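Side-chain contacts in flavin adenine dinucleotide synthase (Saccharomyces cerevisiae, PDB 2WSI), which catalyses the adenylation of FMN with ATP, making the coenzyme FAD and releasing diphosphate: residues A28-A33 and L195-T200; R35-Y40 and Q67-L72; K39-E44 and L74-E79; S43-R48 and L191-H196. One frame throughout, in Å; residues are numbered along the deposited sequence.

How the contacts relate
The four contacts show how one helix can tie together parts of a nucleotide-binding alpha/beta fold. Helix 25-45 supplies the first segment of contacts 1 to 3 and the start of that of contact 4, in that order along the chain. Its partners are helix 64-87 in contacts 2 and 3, and the connection between strand 189-191 and helix 199-209 in contacts 4 and 1. Contacts 2 and 3 lie about 7 Å apart, contacts 1 and 3 about 17 Å, between centres. Contacts 2 and 4 cross along the chain and meet where Thr-37 bonds Pro-193 O. Helix 25-45 thus packs against both helix 64-87 and the 191-200 connection, close to the FAD pocket.

Contact 1: A28-A33 and L195-T200; sequences ASTQEA and LHWDLT
The carbonyl O of Ala-33 is met, in addition to the helix backbone, by the indole NE1 of Trp-197, through a weak bond of 3.3 Å bent to 129° at the hydrogen, and by the hydroxyl of Thr-37 one turn further along helix 25-45. That hydroxyl is also the stronger partner of NE1, so three polar atoms meet in one small cluster. The motif joined to the helix here is the N-terminal end of helix 199-209, in a domain of the PAPS reductase family, with Trp-197 in the loop and Asp-198 as N-cap. With CG of Trp-197 beside the backbone N (chi1 -80°), the indole offers a face to the helix: Ala-33 CB lies over the five-membered ring in a CH-pi contact, 3.7 Å from its centroid. Further along the indole, Thr-30 CG2 comes up at 4.1 Å from CH2 of Trp-197, the two side chains crossing near a right angle, while the hydroxyl of Thr-30 turns to Ile-26 O and Asn-201. A leucine in place of Trp-197 would probably leave Thr-37 and Ala-33 O without the indole N-H and open a gap beneath the Ala-33 methyl. The other side of the contact is wetter. Water 2 donates to Ser-29 OG and to Asp-198 OD2 and so links helix to cap without direct touch. On the other carboxylate oxygen, which also caps Asn-201 N, Thr-200 OG1 donates to Asp-198 OD1 over 2.7 Å, arriving 38° out of the carboxylate plane.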
# COMPACT_ATOMS: atom_id res chain seq x y z
N ALA A 28 19.58 0.00 0.75
CA ALA A 28 19.95 1.42 0.90
C ALA A 28 19.00 2.32 0.11
O ALA A 28 18.63 3.40 0.56
CB ALA A 28 21.41 1.65 0.45
N SER A 29 18.63 1.88 -1.09
CA SER A 29 17.67 2.60 -1.89
C SER A 29 16.32 2.74 -1.16
O SER A 29 15.66 3.77 -1.21
CB SER A 29 17.43 1.84 -3.18
OG SER A 29 16.36 2.40 -3.88
N THR A 30 15.91 1.67 -0.51
CA THR A 30 14.60 1.63 0.17
C THR A 30 14.64 2.48 1.45
O THR A 30 13.65 3.11 1.81
CB THR A 30 14.20 0.19 0.46
OG1 THR A 30 14.18 -0.56 -0.77
CG2 THR A 30 12.77 0.14 1.14
N GLN A 31 15.79 2.53 2.10
CA GLN A 31 15.94 3.40 3.26
C GLN A 31 15.81 4.84 2.84
O GLN A 31 15.14 5.62 3.52
CB GLN A 31 17.29 3.15 3.95
CG GLN A 31 17.32 1.81 4.68
CD GLN A 31 18.72 1.43 5.16
OE1 GLN A 31 19.71 1.85 4.57
NE2 GLN A 31 18.79 0.64 6.22
N GLU A 32 16.39 5.20 1.71
CA GLU A 32 16.22 6.54 1.18
C GLU A 32 14.77 6.85 0.78
O GLU A 32 14.29 7.96 1.00
CB GLU A 32 17.09 6.78 -0.04
CG GLU A 32 16.83 8.15 -0.66
CD GLU A 32 17.67 8.41 -1.91
OE1 GLU A 32 17.35 7.80 -2.97
OE2 GLU A 32 18.63 9.22 -1.84
N ALA A 33 14.09 5.90 0.14
CA ALA A 33 12.69 6.14 -0.26
C ALA A 33 11.81 6.34 0.99
O ALA A 33 10.85 7.14 0.98
CB ALA A 33 12.19 4.98 -1.08
N LEU A 195 5.42 8.46 -4.54
CA LEU A 195 5.65 8.57 -5.97
C LEU A 195 7.02 8.10 -6.45
O LEU A 195 7.15 7.65 -7.58
CB LEU A 195 5.47 10.01 -6.44
CG LEU A 195 4.02 10.45 -6.66
CD1 LEU A 195 4.02 11.93 -7.07
CD2 LEU A 195 3.32 9.56 -7.72
N HIS A 196 8.05 8.20 -5.61
CA HIS A 196 9.41 7.83 -6.06
C HIS A 196 9.80 6.39 -5.69
O HIS A 196 10.94 5.98 -5.90
CB HIS A 196 10.43 8.82 -5.48
CG HIS A 196 10.09 10.24 -5.78
ND1 HIS A 196 9.92 10.71 -7.07
CD2 HIS A 196 9.81 11.29 -4.96
CE1 HIS A 196 9.59 11.99 -7.03
NE2 HIS A 196 9.53 12.37 -5.76
N TRP A 197 8.86 5.61 -5.17
CA TRP A 197 9.15 4.21 -4.87
C TRP A 197 9.20 3.35 -6.12
O TRP A 197 8.32 3.42 -6.99
CB TRP A 197 8.07 3.66 -3.89
CG TRP A 197 8.36 4.07 -2.51
CD1 TRP A 197 8.38 5.35 -2.01
CD2 TRP A 197 8.64 3.21 -1.41
NE1 TRP A 197 8.67 5.32 -0.66
CE2 TRP A 197 8.82 4.02 -0.27
CE3 TRP A 197 8.74 1.81 -1.27
CZ2 TRP A 197 9.14 3.49 0.96
CZ3 TRP A 197 9.03 1.29 -0.05
CH2 TRP A 197 9.21 2.13 1.07
N ASP A 198 10.20 2.49 -6.23
CA ASP A 198 10.16 1.51 -7.31
C ASP A 198 9.78 0.14 -6.79
O ASP A 198 9.59 -0.07 -5.58
CB ASP A 198 11.46 1.49 -8.12
CG ASP A 198 12.66 0.99 -7.33
OD1 ASP A 198 12.51 0.16 -6.40
OD2 ASP A 198 13.78 1.45 -7.66
N LEU A 199 9.62 -0.79 -7.73
CA LEU A 199 9.04 -2.09 -7.40
C LEU A 199 9.92 -2.84 -6.40
O LEU A 199 9.43 -3.49 -5.48
CB LEU A 199 8.84 -2.90 -8.68
CG LEU A 199 8.22 -4.28 -8.50
CD1 LEU A 199 6.91 -4.20 -7.69
CD2 LEU A 199 7.98 -4.91 -9.90
N THR A 200 11.23 -2.73 -6.54
CA THR A 200 12.11 -3.42 -5.60
C THR A 200 11.98 -2.84 -4.18
O THR A 200 12.10 -3.58 -3.20
CB THR A 200 13.62 -3.36 -6.05
OG1 THR A 200 14.04 -2.00 -6.13
CG2 THR A 200 13.79 -3.99 -7.41
O HOH W 1 13.77 4.22 -5.25
O HOH W 2 16.20 2.03 -6.81
O HOH W 3 16.22 -0.31 -6.01

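Contact 2: R35-Y40 and Q67-L72; sequences RLTRKY and QVLLLL
With chi1 at -65°, Thr-37 turns its methyl CG2 anti to the backbone N and towards helix 64-87, while Leu-72, at chi1 -61°, keeps CG beside its own backbone N and sends CD1 forward to meet that methyl. Leu-69 brings its CD1 to the same spot, although its CB starts off to the side. The three methyls make up the meeting point of two helices of the alpha/beta fold. Thr-37 CG2 lies 3.9 Å from Leu-72 CD1 and 4.1 Å from Leu-69 CD1, so the methyl faces the notch formed by the ends of two leucines one turn apart. Its side chain crosses that of Leu-72 at about a right angle and that of Leu-69 more obliquely. Leu-69 carries the contact towards the FAD pocket: its side chain also touches Phe-58 of strand 56-59 and lies about 6 Å from the bound FAD. Phe-205 of helix 199-209 and Thr-14 of helix 3-18 help enclose Leu-72. The threonine hydroxyl is buried as well, and is hydrogen-bonded to Pro-193 O, Trp-197 NE1 and Ala-33 O. One small residue thus does two jobs, which implies a contact held by shape and dispersion on the methyl branch and by hydrogen bonding on the hydroxyl.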
# COMPACT_ATOMS: atom_id res chain seq x y z
N ARG A 35 12.87 7.59 3.92
CA ARG A 35 13.15 8.91 4.48
C ARG A 35 12.46 10.03 3.75
O ARG A 35 11.96 10.97 4.36
CB ARG A 35 14.64 9.17 4.56
CG ARG A 35 15.23 8.51 5.79
CD ARG A 35 16.66 8.94 5.99
NE ARG A 35 17.51 8.09 5.18
CZ ARG A 35 18.16 7.04 5.66
NH1 ARG A 35 18.08 6.77 6.95
NH2 ARG A 35 18.91 6.30 4.86
N LEU A 36 12.41 9.95 2.43
CA LEU A 36 11.73 10.99 1.67
C LEU A 36 10.21 10.97 1.89
O LEU A 36 9.59 12.01 2.06
CB LEU A 36 12.01 10.80 0.19
CG LEU A 36 11.34 11.83 -0.71
CD1 LEU A 36 11.78 13.27 -0.35
CD2 LEU A 36 11.71 11.47 -2.14
N THR A 37 9.59 9.80 1.79
CA THR A 37 8.15 9.69 2.06
C THR A 37 7.81 10.25 3.45
O THR A 37 6.84 11.01 3.61
CB THR A 37 7.69 8.24 1.94
OG1 THR A 37 7.83 7.80 0.58
CG2 THR A 37 6.22 8.11 2.35
N ARG A 38 8.60 9.89 4.45
CA ARG A 38 8.35 10.38 5.81
C ARG A 38 8.54 11.91 5.88
O ARG A 38 7.77 12.61 6.55
CB ARG A 38 9.19 9.63 6.86
CG ARG A 38 8.83 8.11 6.91
CD ARG A 38 9.05 7.40 8.26
NE ARG A 38 8.48 8.12 9.39
CZ ARG A 38 8.50 7.70 10.64
NH1 ARG A 38 9.06 6.53 10.93
NH2 ARG A 38 8.00 8.44 11.61
N LYS A 39 9.51 12.44 5.16
CA LYS A 39 9.70 13.89 5.13
C LYS A 39 8.48 14.59 4.52
O LYS A 39 8.03 15.58 5.06
CB LYS A 39 10.98 14.28 4.38
CG LYS A 39 12.28 14.06 5.17
CD LYS A 39 12.35 14.80 6.54
CE LYS A 39 12.65 16.30 6.39
NZ LYS A 39 12.78 17.02 7.71
N TYR A 40 7.96 14.09 3.40
CA TYR A 40 6.73 14.67 2.84
C TYR A 40 5.60 14.72 3.89
O TYR A 40 4.94 15.72 4.06
CB TYR A 40 6.21 13.84 1.68
CG TYR A 40 7.06 13.83 0.41
CD1 TYR A 40 7.67 14.99 -0.06
CD2 TYR A 40 7.17 12.66 -0.35
CE1 TYR A 40 8.42 15.00 -1.23
CE2 TYR A 40 7.91 12.66 -1.56
CZ TYR A 40 8.53 13.84 -1.97
OH TYR A 40 9.26 13.86 -3.13
N GLN A 67 -0.80 -0.41 0.81
CA GLN A 67 -0.40 -1.03 2.08
C GLN A 67 0.97 -0.54 2.58
O GLN A 67 1.15 -0.24 3.77
CB GLN A 67 -0.36 -2.55 2.00
CG GLN A 67 -0.26 -3.13 3.45
CD GLN A 67 -0.26 -4.63 3.50
OE1 GLN A 67 -0.19 -5.30 2.48
NE2 GLN A 67 -0.31 -5.17 4.72
N VAL A 68 1.97 -0.49 1.70
CA VAL A 68 3.26 0.04 2.11
C VAL A 68 3.07 1.47 2.60
O VAL A 68 3.58 1.84 3.66
CB VAL A 68 4.32 -0.01 0.97
CG1 VAL A 68 5.51 0.93 1.30
CG2 VAL A 68 4.79 -1.44 0.79
N LEU A 69 2.32 2.27 1.84
CA LEU A 69 2.07 3.65 2.23
C LEU A 69 1.35 3.74 3.57
O LEU A 69 1.69 4.56 4.43
CB LEU A 69 1.27 4.40 1.17
CG LEU A 69 1.11 5.90 1.44
CD1 LEU A 69 2.44 6.55 1.85
CD2 LEU A 69 0.45 6.62 0.27
N LEU A 70 0.36 2.88 3.75
CA LEU A 70 -0.37 2.88 5.02
C LEU A 70 0.55 2.57 6.20
O LEU A 70 0.48 3.22 7.24
CB LEU A 70 -1.53 1.86 4.96
CG LEU A 70 -2.31 1.79 6.27
CD1 LEU A 70 -2.85 3.17 6.66
CD2 LEU A 70 -3.47 0.77 6.13
N LEU A 71 1.45 1.59 6.04
CA LEU A 71 2.42 1.32 7.10
C LEU A 71 3.29 2.55 7.36
O LEU A 71 3.50 2.91 8.51
CB LEU A 71 3.31 0.11 6.77
CG LEU A 71 2.64 -1.24 6.53
CD1 LEU A 71 3.69 -2.28 6.16
CD2 LEU A 71 1.83 -1.68 7.76
N LEU A 72 3.80 3.20 6.31
CA LEU A 72 4.61 4.42 6.49
C LEU A 72 3.81 5.56 7.13
O LEU A 72 4.31 6.31 7.97
CB LEU A 72 5.20 4.88 5.14
CG LEU A 72 6.12 3.83 4.53
CD1 LEU A 72 6.45 4.25 3.10
CD2 LEU A 72 7.38 3.66 5.39

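Contact 3: K39-E44 and L74-E79; sequences KYLLSE and LSCLWE
Leu-41 and Leu-42 close on Cys-76 to form the tight part of this helix pair, whereas Glu-79 marks its more open rim. Segments 39-44 and 74-79 belong to helices 25-45 and 64-87, which pack side by side in the alpha/beta domain; they run in roughly the same direction, their axes 9.9 Å apart and crossing at -32°. At the buried inner end Leu-41 CD1 lies 3.8 Å from Cys-76 SG; the thiol, with chi1 at -69°, stands beside its own backbone N and faces the two leucines. Leu-42 packs beside it, CD2 at 3.9 Å from Cys-76 CB and nearer still to the carbonyl O of that residue. Phe-46 also packs on Cys-76, closing the apolar end of the seam. Towards solvent the packing changes character. The partly exposed Glu-79 stretches an extended chain across the side chain of Leu-42 at about a right angle, and Leu-42 CD1 sits 3.2 Å from Glu-79 OE2, a close carbon-to-oxygen approach and not a bond. Cutting Leu-42 back to an alanine would probably open a gap beside Cys-76 and leave the Glu-79 chain without the methyl it lies across. On the outer surface of its helix, Lys-39 NZ makes a weak bond to Ser-43 OG. The charge of the carboxylate is met by Arg-38 in a salt bridge, which implies an apolar seam finished at its edge by an ion pair joining the same two helices.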
# COMPACT_ATOMS: atom_id res chain seq x y z
N LYS A 39 9.51 12.44 5.16
CA LYS A 39 9.70 13.89 5.13
C LYS A 39 8.48 14.59 4.52
O LYS A 39 8.03 15.58 5.06
CB LYS A 39 10.98 14.28 4.38
CG LYS A 39 12.28 14.06 5.17
CD LYS A 39 12.35 14.80 6.54
CE LYS A 39 12.65 16.30 6.39
NZ LYS A 39 12.78 17.02 7.71
N TYR A 40 7.96 14.09 3.40
CA TYR A 40 6.73 14.67 2.84
C TYR A 40 5.60 14.72 3.89
O TYR A 40 4.94 15.72 4.06
CB TYR A 40 6.21 13.84 1.68
CG TYR A 40 7.06 13.83 0.41
CD1 TYR A 40 7.67 14.99 -0.06
CD2 TYR A 40 7.17 12.66 -0.35
CE1 TYR A 40 8.42 15.00 -1.23
CE2 TYR A 40 7.91 12.66 -1.56
CZ TYR A 40 8.53 13.84 -1.97
OH TYR A 40 9.26 13.86 -3.13
N LEU A 41 5.38 13.60 4.57
CA LEU A 41 4.27 13.49 5.52
C LEU A 41 4.46 14.41 6.72
O LEU A 41 3.55 15.17 7.05
CB LEU A 41 4.13 12.04 5.98
CG LEU A 41 3.59 11.14 4.85
CD1 LEU A 41 3.71 9.63 5.20
CD2 LEU A 41 2.11 11.51 4.56
N LEU A 42 5.61 14.32 7.38
CA LEU A 42 5.85 15.05 8.62
C LEU A 42 6.10 16.55 8.39
O LEU A 42 5.61 17.38 9.17
CB LEU A 42 7.03 14.44 9.37
CG LEU A 42 6.80 13.00 9.87
CD1 LEU A 42 8.10 12.41 10.39
CD2 LEU A 42 5.71 12.95 10.96
N SER A 43 6.83 16.88 7.32
CA SER A 43 7.25 18.25 7.06
C SER A 43 6.33 19.04 6.16
O SER A 43 6.36 20.26 6.22
CB SER A 43 8.62 18.28 6.33
OG SER A 43 9.68 18.00 7.23
N GLU A 44 5.58 18.38 5.27
CA GLU A 44 4.75 19.11 4.30
C GLU A 44 3.27 18.82 4.40
O GLU A 44 2.45 19.64 4.01
CB GLU A 44 5.20 18.81 2.87
CG GLU A 44 6.50 19.49 2.48
CD GLU A 44 6.96 19.05 1.10
OE1 GLU A 44 6.18 19.25 0.14
OE2 GLU A 44 8.08 18.50 0.98
N LEU A 74 1.19 5.30 9.12
CA LEU A 74 0.98 5.00 10.54
C LEU A 74 2.24 5.25 11.33
O LEU A 74 2.19 5.77 12.44
CB LEU A 74 0.52 3.53 10.72
CG LEU A 74 -0.93 3.32 10.26
CD1 LEU A 74 -1.25 1.86 10.09
CD2 LEU A 74 -1.89 4.01 11.23
N SER A 75 3.38 4.89 10.76
CA SER A 75 4.64 5.23 11.40
C SER A 75 4.77 6.74 11.64
O SER A 75 5.17 7.18 12.73
CB SER A 75 5.81 4.73 10.56
OG SER A 75 7.03 5.10 11.17
N CYS A 76 4.44 7.53 10.63
CA CYS A 76 4.48 8.99 10.77
C CYS A 76 3.41 9.52 11.71
O CYS A 76 3.58 10.57 12.36
CB CYS A 76 4.34 9.65 9.40
SG CYS A 76 5.80 9.36 8.38
N LEU A 77 2.29 8.81 11.79
CA LEU A 77 1.23 9.23 12.71
C LEU A 77 1.73 9.12 14.17
O LEU A 77 1.47 9.99 15.03
CB LEU A 77 -0.03 8.37 12.48
CG LEU A 77 -1.22 8.72 13.34
CD1 LEU A 77 -1.60 10.16 13.08
CD2 LEU A 77 -2.42 7.77 13.07
N TRP A 78 2.46 8.05 14.45
CA TRP A 78 3.05 7.87 15.77
C TRP A 78 3.97 9.07 16.08
O TRP A 78 3.83 9.74 17.12
CB TRP A 78 3.86 6.58 15.80
CG TRP A 78 4.45 6.25 17.14
CD1 TRP A 78 5.79 6.15 17.47
CD2 TRP A 78 3.72 5.91 18.34
NE1 TRP A 78 5.93 5.78 18.80
CE2 TRP A 78 4.68 5.63 19.35
CE3 TRP A 78 2.36 5.84 18.66
CZ2 TRP A 78 4.31 5.29 20.66
CZ3 TRP A 78 1.99 5.50 19.95
CH2 TRP A 78 2.96 5.23 20.94
N GLU A 79 4.90 9.33 15.18
CA GLU A 79 5.83 10.46 15.37
C GLU A 79 5.10 11.82 15.50
O GLU A 79 5.46 12.67 16.30
CB GLU A 79 6.87 10.49 14.23
CG GLU A 79 7.94 11.57 14.39
CD GLU A 79 9.16 11.33 13.51
OE1 GLU A 79 9.46 10.16 13.20
OE2 GLU A 79 9.81 12.33 13.13

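Contact 4: S43-R48 and L191-H196; sequences SEIFVR and LQPLLH
Ile-45, in a wider pi-type turn near the end of its helix, faces Leu-191 at the end of strand 189-191, their CA atoms 7.8 Å apart, and beyond the strand the chain folds into a type I beta turn from Gln-192 to Leu-195. Helix and loop meet through aliphatic groups. With chi1 at -65° the isoleucine is split between two targets: CG2, anti to the backbone N, goes to the leucine, and the CG1 arm beside the backbone N carries CD1 to the proline. Ile-45 CG2 comes to 3.6 Å from Leu-191 CD1, and here the two side chains lie alongside with their chains running opposite ways. The second branch fits more loosely, Ile-45 CD1 standing 4.3 Å from Pro-193 CG at the rim of the pyrrolidine ring. In the backbone, Arg-48 N bonds to Ile-45 O over 3.0 Å. The site lies near the FAD pocket: Leu-191 follows Arg-190, an FAD-binding residue, and the ring of Pro-193 lies about 9 Å from the bound FAD. In the fold, Leu-191 is bonded through its backbone to Ile-161 and Ile-163, Ile-178 covers Ile-45, and Pro-193 is wedged against Tyr-40, Leu-41 and Leu-69, so the contact lies between strands 160-162, 189-191 and 178-180 and the helices 25-45 and 64-87.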
# COMPACT_ATOMS: atom_id res chain seq x y z
N SER A 43 6.83 16.88 7.32
CA SER A 43 7.25 18.25 7.06
C SER A 43 6.33 19.04 6.16
O SER A 43 6.36 20.26 6.22
CB SER A 43 8.62 18.28 6.33
OG SER A 43 9.68 18.00 7.23
N GLU A 44 5.58 18.38 5.27
CA GLU A 44 4.75 19.11 4.30
C GLU A 44 3.27 18.82 4.40
O GLU A 44 2.45 19.64 4.01
CB GLU A 44 5.20 18.81 2.87
CG GLU A 44 6.50 19.49 2.48
CD GLU A 44 6.96 19.05 1.10
OE1 GLU A 44 6.18 19.25 0.14
OE2 GLU A 44 8.08 18.50 0.98
N ILE A 45 2.90 17.65 4.92
CA ILE A 45 1.49 17.29 4.91
C ILE A 45 0.80 17.46 6.26
O ILE A 45 -0.22 18.14 6.36
CB ILE A 45 1.35 15.86 4.37
CG1 ILE A 45 1.82 15.88 2.89
CG2 ILE A 45 -0.06 15.39 4.47
CD1 ILE A 45 1.97 14.49 2.27
N PHE A 46 1.33 16.81 7.29
CA PHE A 46 0.70 16.87 8.59
C PHE A 46 0.81 18.26 9.20
O PHE A 46 0.09 18.59 10.14
CB PHE A 46 1.29 15.85 9.56
CG PHE A 46 1.03 14.39 9.17
CD1 PHE A 46 0.14 14.06 8.18
CD2 PHE A 46 1.67 13.37 9.86
CE1 PHE A 46 -0.09 12.72 7.82
CE2 PHE A 46 1.43 12.04 9.53
CZ PHE A 46 0.56 11.72 8.51
N VAL A 47 1.70 19.08 8.66
CA VAL A 47 1.83 20.44 9.19
C VAL A 47 0.63 21.27 8.71
O VAL A 47 0.18 22.23 9.36
CB VAL A 47 3.17 21.03 8.71
CG1 VAL A 47 3.15 22.55 8.72
CG2 VAL A 47 4.31 20.44 9.58
N ARG A 48 0.06 20.86 7.58
CA ARG A 48 -1.00 21.64 6.96
C ARG A 48 -2.40 21.07 7.16
O ARG A 48 -3.38 21.82 7.25
CB ARG A 48 -0.67 21.77 5.48
CG ARG A 48 -1.66 22.54 4.68
CD ARG A 48 -1.06 22.78 3.32
NE ARG A 48 -1.95 23.52 2.44
CZ ARG A 48 -1.67 23.77 1.17
NH1 ARG A 48 -0.54 23.30 0.63
NH2 ARG A 48 -2.54 24.44 0.43
N LEU A 191 -2.50 13.73 -2.16
CA LEU A 191 -1.31 13.52 -1.36
C LEU A 191 -0.70 12.20 -1.85
O LEU A 191 -1.28 11.13 -1.65
CB LEU A 191 -1.67 13.41 0.13
CG LEU A 191 -2.45 14.59 0.71
CD1 LEU A 191 -2.72 14.36 2.22
CD2 LEU A 191 -1.70 15.93 0.47
N GLN A 192 0.47 12.29 -2.46
CA GLN A 192 1.05 11.19 -3.24
C GLN A 192 2.52 11.02 -2.83
O GLN A 192 3.44 11.25 -3.62
CB GLN A 192 0.93 11.54 -4.75
CG GLN A 192 -0.53 11.62 -5.19
CD GLN A 192 -0.74 12.14 -6.61
OE1 GLN A 192 -0.10 13.10 -7.07
NE2 GLN A 192 -1.70 11.56 -7.28
N PRO A 193 2.75 10.64 -1.56
CA PRO A 193 4.12 10.61 -1.04
C PRO A 193 4.89 9.33 -1.39
O PRO A 193 6.05 9.24 -0.98
CB PRO A 193 3.93 10.69 0.48
CG PRO A 193 2.42 10.46 0.74
CD PRO A 193 1.75 10.21 -0.57
N LEU A 194 4.28 8.38 -2.09
CA LEU A 194 4.96 7.16 -2.52
C LEU A 194 5.51 7.27 -3.95
O LEU A 194 5.98 6.29 -4.53
CB LEU A 194 3.99 5.96 -2.45
CG LEU A 194 4.65 4.63 -2.09
CD1 LEU A 194 5.15 4.65 -0.67
CD2 LEU A 194 3.70 3.43 -2.28
N LEU A 195 5.42 8.46 -4.54
CA LEU A 195 5.65 8.57 -5.97
C LEU A 195 7.02 8.10 -6.45
O LEU A 195 7.15 7.65 -7.58
CB LEU A 195 5.47 10.01 -6.44
CG LEU A 195 4.02 10.45 -6.66
CD1 LEU A 195 4.02 11.93 -7.07
CD2 LEU A 195 3.32 9.56 -7.72
N HIS A 196 8.05 8.20 -5.61
CA HIS A 196 9.41 7.83 -6.06
C HIS A 196 9.80 6.39 -5.69
O HIS A 196 10.94 5.98 -5.90
CB HIS A 196 10.43 8.82 -5.48
CG HIS A 196 10.09 10.24 -5.78
ND1 HIS A 196 9.92 10.71 -7.07
CD2 HIS A 196 9.81 11.29 -4.96
CE1 HIS A 196 9.59 11.99 -7.03
NE2 HIS A 196 9.53 12.37 -5.76